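Local coordinates for transcriptional regulator, AraC family (Pseudomonas putida, PDB 3GRA), which probably acts as a transcription factor that binds specific DNA sequences, represented here by its DJ-1/PfpI-like domain, apart from the helix-turn-helix part of the protein, at residues F41-D49 with V60-L69; S148-L156 with S160-L171. All coordinates share one frame; numbering follows the deposited sequence.

Contact 1 (41-49 with 60-69) and contact 2 (148-156 with 160-171) finish the same mixed sheet at its two margins, strand 62-63 being outermost at one side within this chain and strand 149-152 at the other. They follow one another along the chain and lie on opposite sides of its centre, their own centres 22 Å apart and their nearest atoms about 8 Å apart, without touching. Contact 1 joins strand to strand; contact 2 lays helix 161-176 against the hairpin that ends the sheet. Together they bound the DJ-1/PfpI-like alpha/beta core. Their surroundings differ: the second subunit reaches contact 1, whereas no other protein chain of the assembly touches contact 2.

Contact 1 (F41-D49 with V60-L69). With EDO (1,2-ethanediol), chain C.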
ATOM      1  N   PHE A  41       9.554   8.587   9.035  1.00 35.19           N
ATOM      2  CA  PHE A  41       9.822   7.646   7.950  1.00 34.71           C
ATOM      3  C   PHE A  41       9.829   8.295   6.561  1.00 33.70           C
ATOM      4  O   PHE A  41       9.242   9.359   6.361  1.00 30.39           O
ATOM      5  CB  PHE A  41       8.785   6.522   8.022  1.00 34.89           C
ATOM      6  CG  PHE A  41       7.475   6.961   8.604  1.00 36.98           C
ATOM      7  CD1 PHE A  41       6.525   7.589   7.817  1.00 39.64           C
ATOM      8  CD2 PHE A  41       7.229   6.826   9.970  1.00 40.05           C
ATOM      9  CE1 PHE A  41       5.336   8.083   8.377  1.00 41.54           C
ATOM     10  CE2 PHE A  41       6.051   7.316  10.542  1.00 40.31           C
ATOM     11  CZ  PHE A  41       5.106   7.947   9.743  1.00 41.61           C
ATOM     12  N   THR A  42      10.495   7.639   5.611  1.00 32.09           N
ATOM     13  CA  THR A  42      10.601   8.148   4.248  1.00 32.58           C
ATOM     14  C   THR A  42      10.702   7.048   3.189  1.00 30.38           C
ATOM     15  O   THR A  42      11.480   6.105   3.324  1.00 25.34           O
ATOM     16  CB  THR A  42      11.853   9.019   4.068  1.00 34.57           C
ATOM     17  OG1 THR A  42      11.994   9.898   5.186  1.00 40.11           O
ATOM     18  CG2 THR A  42      11.738   9.850   2.804  1.00 35.14           C
ATOM     19  N   PRO A  43       9.893   7.146   2.128  1.00 28.47           N
ATOM     20  CA  PRO A  43       9.980   6.122   1.090  1.00 27.08           C
ATOM     21  C   PRO A  43      11.244   6.466   0.286  1.00 26.15           C
ATOM     22  O   PRO A  43      11.483   7.638  -0.032  1.00 21.16           O
ATOM     23  CB  PRO A  43       8.689   6.319   0.296  1.00 28.26           C
ATOM     24  CG  PRO A  43       8.409   7.797   0.448  1.00 27.92           C
ATOM     25  CD  PRO A  43       8.789   8.090   1.879  1.00 29.33           C
ATOM     26  N   LEU A  44      12.059   5.455   0.001  1.00 24.24           N
ATOM     27  CA  LEU A  44      13.300   5.654  -0.732  1.00 25.66           C
ATOM     28  C   LEU A  44      13.396   4.814  -2.015  1.00 24.36           C
ATOM     29  O   LEU A  44      12.874   3.705  -2.091  1.00 23.28           O
ATOM     30  CB  LEU A  44      14.506   5.325   0.165  1.00 25.51           C
ATOM     31  CG  LEU A  44      14.782   6.084   1.474  1.00 26.90           C
ATOM     32  CD1 LEU A  44      16.053   5.490   2.093  1.00 26.02           C
ATOM     33  CD2 LEU A  44      14.965   7.578   1.235  1.00 24.55           C
ATOM     34  N   SER A  45      14.073   5.363  -3.019  1.00 27.93           N
ATOM     35  CA  SER A  45      14.273   4.691  -4.300  1.00 28.32           C
ATOM     36  C   SER A  45      15.753   4.649  -4.613  1.00 30.06           C
ATOM     37  O   SER A  45      16.466   5.625  -4.392  1.00 29.73           O
ATOM     38  CB  SER A  45      13.568   5.440  -5.428  1.00 29.11           C
ATOM     39  OG  SER A  45      14.070   5.016  -6.694  1.00 31.31           O
ATOM     40  N   LEU A  46      16.212   3.516  -5.128  1.00 32.84           N
ATOM     41  CA  LEU A  46      17.611   3.361  -5.485  1.00 35.80           C
ATOM     42  C   LEU A  46      17.934   4.213  -6.704  1.00 39.17           C
ATOM     43  O   LEU A  46      18.991   4.836  -6.766  1.00 41.46           O
ATOM     44  CB  LEU A  46      17.924   1.888  -5.750  1.00 33.61           C
ATOM     45  CG  LEU A  46      17.746   1.011  -4.503  1.00 31.81           C
ATOM     46  CD1 LEU A  46      18.154  -0.412  -4.791  1.00 27.77           C
ATOM     47  CD2 LEU A  46      18.594   1.581  -3.362  1.00 29.55           C
ATOM     48  N   ASP A  47      17.032   4.245  -7.678  1.00 42.85           N
ATOM     49  CA  ASP A  47      17.248   5.081  -8.852  1.00 47.27           C
ATOM     50  C   ASP A  47      15.952   5.750  -9.291  1.00 47.27           C
ATOM     51  O   ASP A  47      15.076   5.114  -9.871  1.00 49.03           O
ATOM     52  CB  ASP A  47      17.860   4.279 -10.016  1.00 51.03           C
ATOM     53  CG  ASP A  47      16.889   3.291 -10.632  1.00 54.84           C
ATOM     54  OD1 ASP A  47      16.841   2.125 -10.172  1.00 55.43           O
ATOM     55  OD2 ASP A  47      16.165   3.688 -11.579  1.00 55.42           O
ATOM     56  N   GLY A  48      15.837   7.041  -8.997  1.00 46.18           N
ATOM     57  CA  GLY A  48      14.648   7.781  -9.375  1.00 43.89           C
ATOM     58  C   GLY A  48      13.865   8.370  -8.211  1.00 43.66           C
ATOM     59  O   GLY A  48      14.200   8.170  -7.033  1.00 42.79           O
ATOM     60  N   ASP A  49      12.805   9.094  -8.554  1.00 40.96           N
ATOM     61  CA  ASP A  49      11.952   9.731  -7.568  1.00 40.25           C
ATOM     62  C   ASP A  49      10.573   9.097  -7.651  1.00 39.74           C
ATOM     63  O   ASP A  49       9.597   9.621  -7.109  1.00 38.34           O
ATOM     64  CB  ASP A  49      11.865  11.235  -7.852  1.00 41.79           C
ATOM     65  CG  ASP A  49      11.021  11.554  -9.078  1.00 43.70           C
ATOM     66  OD1 ASP A  49      10.945  10.715 -10.003  1.00 44.80           O
ATOM     67  OD2 ASP A  49      10.435  12.654  -9.119  1.00 45.05           O
ATOM     68  N   VAL A  60       5.758   8.446  -5.059  1.00 33.32           N
ATOM     69  CA  VAL A  60       6.871   9.370  -5.090  1.00 30.55           C
ATOM     70  C   VAL A  60       7.791   8.968  -3.937  1.00 31.30           C
ATOM     71  O   VAL A  60       7.327   8.625  -2.846  1.00 29.73           O
ATOM     72  CB  VAL A  60       6.409  10.839  -4.913  1.00 32.02           C
ATOM     73  CG1 VAL A  60       7.628  11.777  -4.934  1.00 25.23           C
ATOM     74  CG2 VAL A  60       5.425  11.216  -6.041  1.00 29.83           C
ATOM     75  N   ALA A  61       9.094   8.980  -4.192  1.00 30.85           N
ATOM     76  CA  ALA A  61      10.065   8.607  -3.183  1.00 30.20           C
ATOM     77  C   ALA A  61      11.320   9.440  -3.320  1.00 31.36           C
ATOM     78  O   ALA A  61      11.581  10.012  -4.372  1.00 31.09           O
ATOM     79  CB  ALA A  61      10.405   7.127  -3.313  1.00 29.95           C
ATOM     80  N   THR A  62      12.084   9.520  -2.240  1.00 32.41           N
ATOM     81  CA  THR A  62      13.333  10.263  -2.255  1.00 32.31           C
ATOM     82  C   THR A  62      14.410   9.337  -2.812  1.00 33.45           C
ATOM     83  O   THR A  62      14.418   8.136  -2.527  1.00 32.19           O
ATOM     84  CB  THR A  62      13.761  10.686  -0.836  1.00 32.31           C
ATOM     85  OG1 THR A  62      12.775  11.547  -0.264  1.00 31.90           O
ATOM     86  CG2 THR A  62      15.103  11.413  -0.879  1.00 31.78           C
ATOM     87  N   GLU A  63      15.308   9.886  -3.619  1.00 35.29           N
ATOM     88  CA  GLU A  63      16.387   9.089  -4.160  1.00 38.95           C
ATOM     89  C   GLU A  63      17.321   8.833  -2.988  1.00 40.16           C
ATOM     90  O   GLU A  63      17.744   9.759  -2.295  1.00 39.30           O
ATOM     91  CB  GLU A  63      17.106   9.839  -5.286  1.00 39.84           C
ATOM     92  CG  GLU A  63      18.315   9.099  -5.847  1.00 43.55           C
ATOM     93  CD  GLU A  63      18.431   9.210  -7.364  1.00 45.83           C
ATOM     94  OE1 GLU A  63      18.141  10.296  -7.909  1.00 46.06           O
ATOM     95  OE2 GLU A  63      18.819   8.213  -8.014  1.00 48.09           O
ATOM     96  N   LEU A  64      17.633   7.567  -2.759  1.00 42.02           N
ATOM     97  CA  LEU A  64      18.490   7.195  -1.647  1.00 42.84           C
ATOM     98  C   LEU A  64      19.861   7.854  -1.716  1.00 44.00           C
ATOM     99  O   LEU A  64      20.481   7.943  -2.775  1.00 42.41           O
ATOM    100  CB  LEU A  64      18.630   5.672  -1.591  1.00 42.81           C
ATOM    101  CG  LEU A  64      19.216   5.081  -0.307  1.00 43.61           C
ATOM    102  CD1 LEU A  64      18.624   3.697  -0.066  1.00 43.74           C
ATOM    103  CD2 LEU A  64      20.734   5.022  -0.403  1.00 42.60           C
ATOM    104  N   SER A  65      20.308   8.341  -0.569  1.00 45.06           N
ATOM    105  CA  SER A  65      21.601   8.986  -0.454  1.00 47.13           C
ATOM    106  C   SER A  65      22.360   8.171   0.564  1.00 48.36           C
ATOM    107  O   SER A  65      21.915   8.029   1.708  1.00 48.08           O
ATOM    108  CB  SER A  65      21.449  10.422   0.046  1.00 47.22           C
ATOM    109  OG  SER A  65      22.710  10.954   0.406  1.00 51.33           O
ATOM    110  N   ALA A  66      23.493   7.619   0.148  1.00 49.46           N
ATOM    111  CA  ALA A  66      24.303   6.800   1.038  1.00 51.48           C
ATOM    112  C   ALA A  66      24.527   7.521   2.362  1.00 52.08           C
ATOM    113  O   ALA A  66      24.510   6.901   3.431  1.00 52.85           O
ATOM    114  CB  ALA A  66      25.643   6.478   0.379  1.00 50.26           C
ATOM    115  N   ALA A  67      24.721   8.835   2.281  1.00 51.67           N
ATOM    116  CA  ALA A  67      24.960   9.656   3.463  1.00 52.75           C
ATOM    117  C   ALA A  67      23.730   9.799   4.362  1.00 52.10           C
ATOM    118  O   ALA A  67      23.800   9.538   5.560  1.00 52.79           O
ATOM    119  CB  ALA A  67      25.469  11.043   3.035  1.00 51.83           C
ATOM    120  N   ALA A  68      22.608  10.205   3.775  1.00 52.16           N
ATOM    121  CA  ALA A  68      21.358  10.400   4.509  1.00 51.22           C
ATOM    122  C   ALA A  68      20.747   9.136   5.147  1.00 52.20           C
ATOM    123  O   ALA A  68      19.560   9.116   5.494  1.00 53.90           O
ATOM    124  CB  ALA A  68      20.334  11.062   3.599  1.00 49.67           C
ATOM    125  N   LEU A  69      21.541   8.081   5.291  1.00 50.30           N
ATOM    126  CA  LEU A  69      21.053   6.860   5.918  1.00 49.52           C
ATOM    127  C   LEU A  69      21.623   6.863   7.333  1.00 49.96           C
ATOM    128  O   LEU A  69      21.160   6.148   8.219  1.00 49.74           O
ATOM    129  CB  LEU A  69      21.544   5.619   5.155  1.00 47.63           C
ATOM    130  CG  LEU A  69      21.110   5.437   3.690  1.00 46.18           C
ATOM    131  CD1 LEU A  69      21.629   4.112   3.163  1.00 43.61           C
ATOM    132  CD2 LEU A  69      19.602   5.475   3.586  1.00 45.75           C
TER
HETATM  133  C1  EDO C   1      14.461   0.366  -6.824  1.00 22.08           C
HETATM  134  O1  EDO C   1      14.356   1.229  -5.697  1.00 22.39           O
HETATM  135  C2  EDO C   1      13.739   0.987  -8.050  1.00 22.60           C
HETATM  136  O2  EDO C   1      13.170   2.277  -7.713  1.00 23.11           O
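Asp-49 and Ala-61 meet after the first chain has already left its strand and doubled back, so residues 61-64 are bonded both by strand 39-45 and by the loop beyond it. This is the outer parallel strand pair of the DJ-1/PfpI alpha/beta sheet, Leu-44 beside Thr-62 and Ser-45 beside Glu-63. Thr-62 N gives to Pro-43 O, Ser-45 N to Thr-62 O, and Leu-64 N to Ser-45 O at 2.8 Å. The loop's own bond, Ala-61 N to Asp-49 O at 3.0 Å, strikes its acceptor from above the carbonyl plane, 62° out of it, at the root of the antiparallel pair 50-52 and 58-60. Val-60 continues there into backbone bonds with the second subunit. The methyl of Ala-61 points toward 41-49, CB 3.5 Å from Pro-43 O. On the Leu-44 face, that leucine lies alongside Thr-62 and presses CD1 against Leu-64 CD1 at 3.8 Å; Leu-69 CD2 meets Leu-44 CD1 as well. Leu-64 CD1 also touches CD2 of Leu-46, whose side chain runs beside that of Leu-64. Across the sheet, Glu-63 leaves with CG anti to N (chi1 176°), then bends at chi2, bringing OE2 to Gly-48 N in a weak bond of 3.4 Å. A side chain on Gly-48 would jam against the carbonyl oxygen of Asp-47. An ethanediol, probably from the crystallisation liquor, also bonds Leu-12 O; its O2 pairs with Ser-45 OG at 3.1 Å, and its O1 takes a nearly straight bond (176°) from Leu-46 N at 3.0 Å.

Contact 2 (S148-L156 with S160-L171); sequences SFTLDRDRL and SPNGAMELMLGL
Ser-148, just ahead of the edge hairpin of the DJ-1/PfpI sheet, sets its OG 3.5 Å from Gly-163 CA; helix 161-171, which follows the hairpin in the chain, packs on it with its axis 26° from strand 149-152. One water joins Ser-148 OG to Asn-162 OD1. A CB on Gly-163 would run into Ser-148 O, so the bare backbone permits this close approach; Ser-160 caps the helix start, its OG accepting from Gly-163 N at 2.9 Å. Next, Phe-149 holds CG between its backbone N and carbonyl carbon (chi1 62°), which lays the ring flat under Glu-166. Glu-166 CB stands 3.5 Å from the centroid of the Phe-149 ring, just 6° off the normal, a CH-pi contact. An alanine at Phe-149 is likely to leave the Glu-166 methylene without its aromatic face and open a gap between strand and helix. Thr-150 turns its side chain away, where OG1 bonds Ser-126 and Thr-145, but its carbonyl O lies 3.3 Å from Leu-167 CD1. Leu-151 and Leu-167 run past each other head to tail, Leu-151 CD2 coming to 3.3 Å from Leu-167 CD1, closer than carbons normally pack. The other methyl of Leu-151, CD1, rests on Gly-170 CA, where a CB would clash. A type II' turn then carries the chain from Asp-152 to Arg-155, with Arg-153 gripping Asp-152 side-on. On the return strand Leu-156 packs on the same Leu-167 methyl, CB 3.7 Å from CD1, and puts CD2 4.2 Å from Leu-171 CB.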
ATOM      1  N   SER A 148       4.861 -15.915   9.460  1.00 15.84           N
ATOM      2  CA  SER A 148       4.831 -14.746   8.582  1.00 19.55           C
ATOM      3  C   SER A 148       5.698 -13.518   8.932  1.00 20.65           C
ATOM      4  O   SER A 148       5.945 -12.679   8.064  1.00 22.61           O
ATOM      5  CB  SER A 148       3.376 -14.315   8.370  1.00 18.99           C
ATOM      6  OG  SER A 148       2.840 -13.736   9.553  1.00 23.18           O
ATOM      7  N   PHE A 149       6.124 -13.383  10.185  1.00 19.22           N
ATOM      8  CA  PHE A 149       6.993 -12.265  10.574  1.00 20.48           C
ATOM      9  C   PHE A 149       8.043 -12.756  11.553  1.00 19.64           C
ATOM     10  O   PHE A 149       7.905 -13.830  12.111  1.00 20.10           O
ATOM     11  CB  PHE A 149       6.223 -11.086  11.183  1.00 18.46           C
ATOM     12  CG  PHE A 149       5.497 -11.413  12.456  1.00 22.28           C
ATOM     13  CD1 PHE A 149       5.862 -10.815  13.664  1.00 21.14           C
ATOM     14  CD2 PHE A 149       4.423 -12.283  12.441  1.00 21.32           C
ATOM     15  CE1 PHE A 149       5.158 -11.075  14.839  1.00 18.82           C
ATOM     16  CE2 PHE A 149       3.702 -12.556  13.605  1.00 23.80           C
ATOM     17  CZ  PHE A 149       4.069 -11.950  14.810  1.00 21.34           C
ATOM     18  N   THR A 150       9.095 -11.966  11.739  1.00 20.23           N
ATOM     19  CA  THR A 150      10.204 -12.332  12.609  1.00 21.25           C
ATOM     20  C   THR A 150      10.844 -11.099  13.245  1.00 21.60           C
ATOM     21  O   THR A 150      11.238 -10.164  12.550  1.00 23.85           O
ATOM     22  CB  THR A 150      11.310 -13.090  11.809  1.00 20.01           C
ATOM     23  OG1 THR A 150      10.791 -14.339  11.334  1.00 21.21           O
ATOM     24  CG2 THR A 150      12.553 -13.347  12.705  1.00 17.50           C
ATOM     25  N   LEU A 151      10.944 -11.121  14.567  1.00 22.63           N
ATOM     26  CA  LEU A 151      11.523 -10.030  15.332  1.00 23.35           C
ATOM     27  C   LEU A 151      12.701 -10.618  16.074  1.00 26.33           C
ATOM     28  O   LEU A 151      12.574 -11.069  17.209  1.00 27.30           O
ATOM     29  CB  LEU A 151      10.503  -9.494  16.326  1.00 24.52           C
ATOM     30  CG  LEU A 151       9.155  -9.090  15.721  1.00 24.26           C
ATOM     31  CD1 LEU A 151       8.087  -9.178  16.792  1.00 22.08           C
ATOM     32  CD2 LEU A 151       9.247  -7.688  15.105  1.00 23.22           C
ATOM     33  N   ASP A 152      13.847 -10.638  15.410  1.00 28.15           N
ATOM     34  CA  ASP A 152      15.049 -11.193  16.000  1.00 29.63           C
ATOM     35  C   ASP A 152      16.093 -10.105  16.179  1.00 29.15           C
ATOM     36  O   ASP A 152      16.835  -9.791  15.257  1.00 31.54           O
ATOM     37  CB  ASP A 152      15.582 -12.312  15.103  1.00 30.77           C
ATOM     38  CG  ASP A 152      16.830 -12.954  15.654  1.00 31.02           C
ATOM     39  OD1 ASP A 152      17.074 -12.835  16.875  1.00 35.06           O
ATOM     40  OD2 ASP A 152      17.559 -13.590  14.868  1.00 31.40           O
ATOM     41  N   ARG A 153      16.114  -9.516  17.368  1.00 29.91           N
ATOM     42  CA  ARG A 153      17.066  -8.461  17.698  1.00 28.37           C
ATOM     43  C   ARG A 153      16.913  -7.250  16.792  1.00 28.16           C
ATOM     44  O   ARG A 153      15.887  -6.564  16.827  1.00 26.67           O
ATOM     45  CB  ARG A 153      18.490  -9.020  17.621  1.00 25.70           C
ATOM     46  CG  ARG A 153      18.776  -9.989  18.755  1.00 25.24           C
ATOM     47  CD  ARG A 153      20.017 -10.812  18.512  1.00 27.86           C
ATOM     48  NE  ARG A 153      19.771 -11.875  17.541  1.00 30.02           N
ATOM     49  CZ  ARG A 153      20.721 -12.655  17.048  1.00 30.69           C
ATOM     50  NH1 ARG A 153      21.970 -12.484  17.445  1.00 30.03           N
ATOM     51  NH2 ARG A 153      20.427 -13.583  16.143  1.00 30.19           N
ATOM     52  N   ASP A 154      17.935  -6.992  15.982  1.00 27.22           N
ATOM     53  CA  ASP A 154      17.908  -5.859  15.064  1.00 25.91           C
ATOM     54  C   ASP A 154      17.716  -6.313  13.602  1.00 26.09           C
ATOM     55  O   ASP A 154      18.225  -5.692  12.669  1.00 23.88           O
ATOM     56  CB  ASP A 154      19.189  -5.029  15.226  1.00 24.45           C
ATOM     57  CG  ASP A 154      20.428  -5.857  15.074  1.00 28.34           C
ATOM     58  OD1 ASP A 154      20.307  -7.098  14.952  1.00 32.42           O
ATOM     59  OD2 ASP A 154      21.532  -5.275  15.074  1.00 33.52           O
ATOM     60  N   ARG A 155      16.975  -7.404  13.428  1.00 24.59           N
ATOM     61  CA  ARG A 155      16.647  -7.919  12.108  1.00 25.72           C
ATOM     62  C   ARG A 155      15.152  -8.259  12.097  1.00 25.33           C
ATOM     63  O   ARG A 155      14.697  -9.253  12.681  1.00 26.21           O
ATOM     64  CB  ARG A 155      17.505  -9.137  11.760  1.00 26.48           C
ATOM     65  CG  ARG A 155      19.004  -8.817  11.640  1.00 27.94           C
ATOM     66  CD  ARG A 155      19.344  -7.878  10.466  1.00 28.63           C
ATOM     67  NE  ARG A 155      20.755  -7.472  10.507  1.00 31.30           N
ATOM     68  CZ  ARG A 155      21.228  -6.443  11.220  1.00 31.58           C
ATOM     69  NH1 ARG A 155      20.415  -5.691  11.946  1.00 27.96           N
ATOM     70  NH2 ARG A 155      22.525  -6.184  11.237  1.00 34.13           N
ATOM     71  N   LEU A 156      14.395  -7.383  11.452  1.00 23.23           N
ATOM     72  CA  LEU A 156      12.955  -7.504  11.341  1.00 22.52           C
ATOM     73  C   LEU A 156      12.522  -7.883   9.908  1.00 23.52           C
ATOM     74  O   LEU A 156      12.916  -7.245   8.924  1.00 21.89           O
ATOM     75  CB  LEU A 156      12.306  -6.179  11.758  1.00 22.33           C
ATOM     76  CG  LEU A 156      12.394  -5.770  13.236  1.00 24.13           C
ATOM     77  CD1 LEU A 156      13.848  -5.480  13.635  1.00 25.56           C
ATOM     78  CD2 LEU A 156      11.536  -4.532  13.455  1.00 24.45           C
ATOM     79  N   SER A 160       4.519 -11.579   4.410  1.00 24.17           N
ATOM     80  CA  SER A 160       3.201 -11.266   3.879  1.00 24.43           C
ATOM     81  C   SER A 160       2.704  -9.920   4.392  1.00 25.08           C
ATOM     82  O   SER A 160       3.287  -9.345   5.305  1.00 26.71           O
ATOM     83  CB  SER A 160       2.218 -12.348   4.324  1.00 24.63           C
ATOM     84  OG  SER A 160       1.935 -12.202   5.717  1.00 24.76           O
ATOM     85  N   PRO A 161       1.606  -9.409   3.814  1.00 25.78           N
ATOM     86  CA  PRO A 161       1.075  -8.120   4.272  1.00 26.47           C
ATOM     87  C   PRO A 161       0.733  -8.190   5.764  1.00 26.12           C
ATOM     88  O   PRO A 161       1.085  -7.304   6.532  1.00 25.83           O
ATOM     89  CB  PRO A 161      -0.171  -7.927   3.399  1.00 23.83           C
ATOM     90  CG  PRO A 161       0.206  -8.648   2.122  1.00 23.16           C
ATOM     91  CD  PRO A 161       0.861  -9.904   2.638  1.00 24.64           C
ATOM     92  N   ASN A 162       0.048  -9.255   6.162  1.00 27.17           N
ATOM     93  CA  ASN A 162      -0.319  -9.417   7.566  1.00 28.75           C
ATOM     94  C   ASN A 162       0.930  -9.543   8.429  1.00 27.39           C
ATOM     95  O   ASN A 162       0.985  -8.994   9.516  1.00 29.38           O
ATOM     96  CB  ASN A 162      -1.214 -10.643   7.767  1.00 30.26           C
ATOM     97  CG  ASN A 162      -1.689 -10.777   9.205  1.00 34.30           C
ATOM     98  OD1 ASN A 162      -1.434 -11.783   9.863  1.00 33.43           O
ATOM     99  ND2 ASN A 162      -2.376  -9.750   9.702  1.00 32.58           N
ATOM    100  N   GLY A 163       1.933 -10.265   7.929  1.00 27.66           N
ATOM    101  CA  GLY A 163       3.182 -10.417   8.656  1.00 25.02           C
ATOM    102  C   GLY A 163       3.827  -9.055   8.866  1.00 26.02           C
ATOM    103  O   GLY A 163       4.440  -8.795   9.909  1.00 26.38           O
ATOM    104  N   ALA A 164       3.679  -8.183   7.869  1.00 24.68           N
ATOM    105  CA  ALA A 164       4.231  -6.839   7.927  1.00 24.34           C
ATOM    106  C   ALA A 164       3.484  -5.993   8.964  1.00 25.19           C
ATOM    107  O   ALA A 164       4.091  -5.169   9.648  1.00 26.20           O
ATOM    108  CB  ALA A 164       4.153  -6.175   6.556  1.00 22.87           C
HETATM  109  N   MSE A 165       2.172  -6.181   9.074  1.00 24.61           N
HETATM  110  CA  MSE A 165       1.404  -5.425  10.069  1.00 25.84           C
HETATM  111  C   MSE A 165       1.870  -5.872  11.465  1.00 25.33           C
HETATM  112  O   MSE A 165       2.117  -5.040  12.327  1.00 24.27           O
HETATM  113  CB  MSE A 165      -0.107  -5.664   9.920  1.00 25.50           C
HETATM  114  CG  MSE A 165      -0.983  -4.884  10.941  1.00 29.47           C
HETATM  115 SE   MSE A 165      -2.775  -5.287  10.848  1.00 29.13          SE
HETATM  116  CE  MSE A 165      -2.787  -6.800  11.797  1.00 32.01           C
ATOM    117  N   GLU A 166       2.007  -7.180  11.668  1.00 26.08           N
ATOM    118  CA  GLU A 166       2.451  -7.696  12.960  1.00 29.20           C
ATOM    119  C   GLU A 166       3.888  -7.251  13.241  1.00 29.46           C
ATOM    120  O   GLU A 166       4.237  -6.931  14.375  1.00 30.76           O
ATOM    121  CB  GLU A 166       2.393  -9.225  13.004  1.00 28.84           C
ATOM    122  CG  GLU A 166       0.992  -9.846  12.987  1.00 32.68           C
ATOM    123  CD  GLU A 166       0.141  -9.463  14.191  1.00 34.83           C
ATOM    124  OE1 GLU A 166       0.707  -9.177  15.273  1.00 35.98           O
ATOM    125  OE2 GLU A 166      -1.100  -9.461  14.056  1.00 37.53           O
ATOM    126  N   LEU A 167       4.716  -7.226  12.198  1.00 28.17           N
ATOM    127  CA  LEU A 167       6.107  -6.837  12.351  1.00 25.88           C
ATOM    128  C   LEU A 167       6.235  -5.425  12.916  1.00 24.26           C
ATOM    129  O   LEU A 167       6.986  -5.209  13.862  1.00 24.20           O
ATOM    130  CB  LEU A 167       6.846  -6.942  11.011  1.00 25.23           C
ATOM    131  CG  LEU A 167       8.363  -6.709  11.047  1.00 25.43           C
ATOM    132  CD1 LEU A 167       9.057  -7.856  11.777  1.00 23.44           C
ATOM    133  CD2 LEU A 167       8.894  -6.603   9.622  1.00 24.13           C
HETATM  134  N   MSE A 168       5.504  -4.469  12.348  1.00 24.48           N
HETATM  135  CA  MSE A 168       5.575  -3.100  12.838  1.00 26.84           C
HETATM  136  C   MSE A 168       4.890  -2.955  14.200  1.00 26.04           C
HETATM  137  O   MSE A 168       5.216  -2.055  14.966  1.00 28.07           O
HETATM  138  CB  MSE A 168       4.984  -2.123  11.817  1.00 24.50           C
HETATM  139  CG  MSE A 168       5.825  -1.964  10.532  1.00 24.58           C
HETATM  140 SE   MSE A 168       7.494  -1.292  10.765  1.00 18.90          SE
HETATM  141  CE  MSE A 168       8.427  -2.752  10.903  1.00 25.61           C
ATOM    142  N   LEU A 169       3.946  -3.838  14.509  1.00 25.33           N
ATOM    143  CA  LEU A 169       3.287  -3.806  15.811  1.00 27.02           C
ATOM    144  C   LEU A 169       4.323  -4.312  16.800  1.00 26.31           C
ATOM    145  O   LEU A 169       4.402  -3.843  17.939  1.00 27.02           O
ATOM    146  CB  LEU A 169       2.045  -4.715  15.831  1.00 25.95           C
ATOM    147  CG  LEU A 169       0.788  -4.032  15.274  1.00 28.49           C
ATOM    148  CD1 LEU A 169      -0.308  -5.050  14.986  1.00 27.67           C
ATOM    149  CD2 LEU A 169       0.326  -2.977  16.285  1.00 29.00           C
ATOM    150  N   GLY A 170       5.130  -5.265  16.345  1.00 25.29           N
ATOM    151  CA  GLY A 170       6.172  -5.807  17.193  1.00 25.40           C
ATOM    152  C   GLY A 170       7.166  -4.703  17.503  1.00 26.06           C
ATOM    153  O   GLY A 170       7.681  -4.595  18.618  1.00 24.97           O
ATOM    154  N   LEU A 171       7.418  -3.860  16.507  1.00 26.82           N
ATOM    155  CA  LEU A 171       8.345  -2.757  16.676  1.00 27.83           C
ATOM    156  C   LEU A 171       7.765  -1.725  17.643  1.00 29.95           C
ATOM    157  O   LEU A 171       8.471  -1.237  18.522  1.00 28.40           O
ATOM    158  CB  LEU A 171       8.644  -2.094  15.323  1.00 26.39           C
ATOM    159  CG  LEU A 171       9.572  -0.867  15.342  1.00 23.90           C
ATOM    160  CD1 LEU A 171      10.880  -1.246  16.029  1.00 23.09           C
ATOM    161  CD2 LEU A 171       9.857  -0.373  13.908  1.00 23.53           C
TER
HETATM  162  O   HOH W   1       0.284 -13.624   8.904  1.00 44.37           O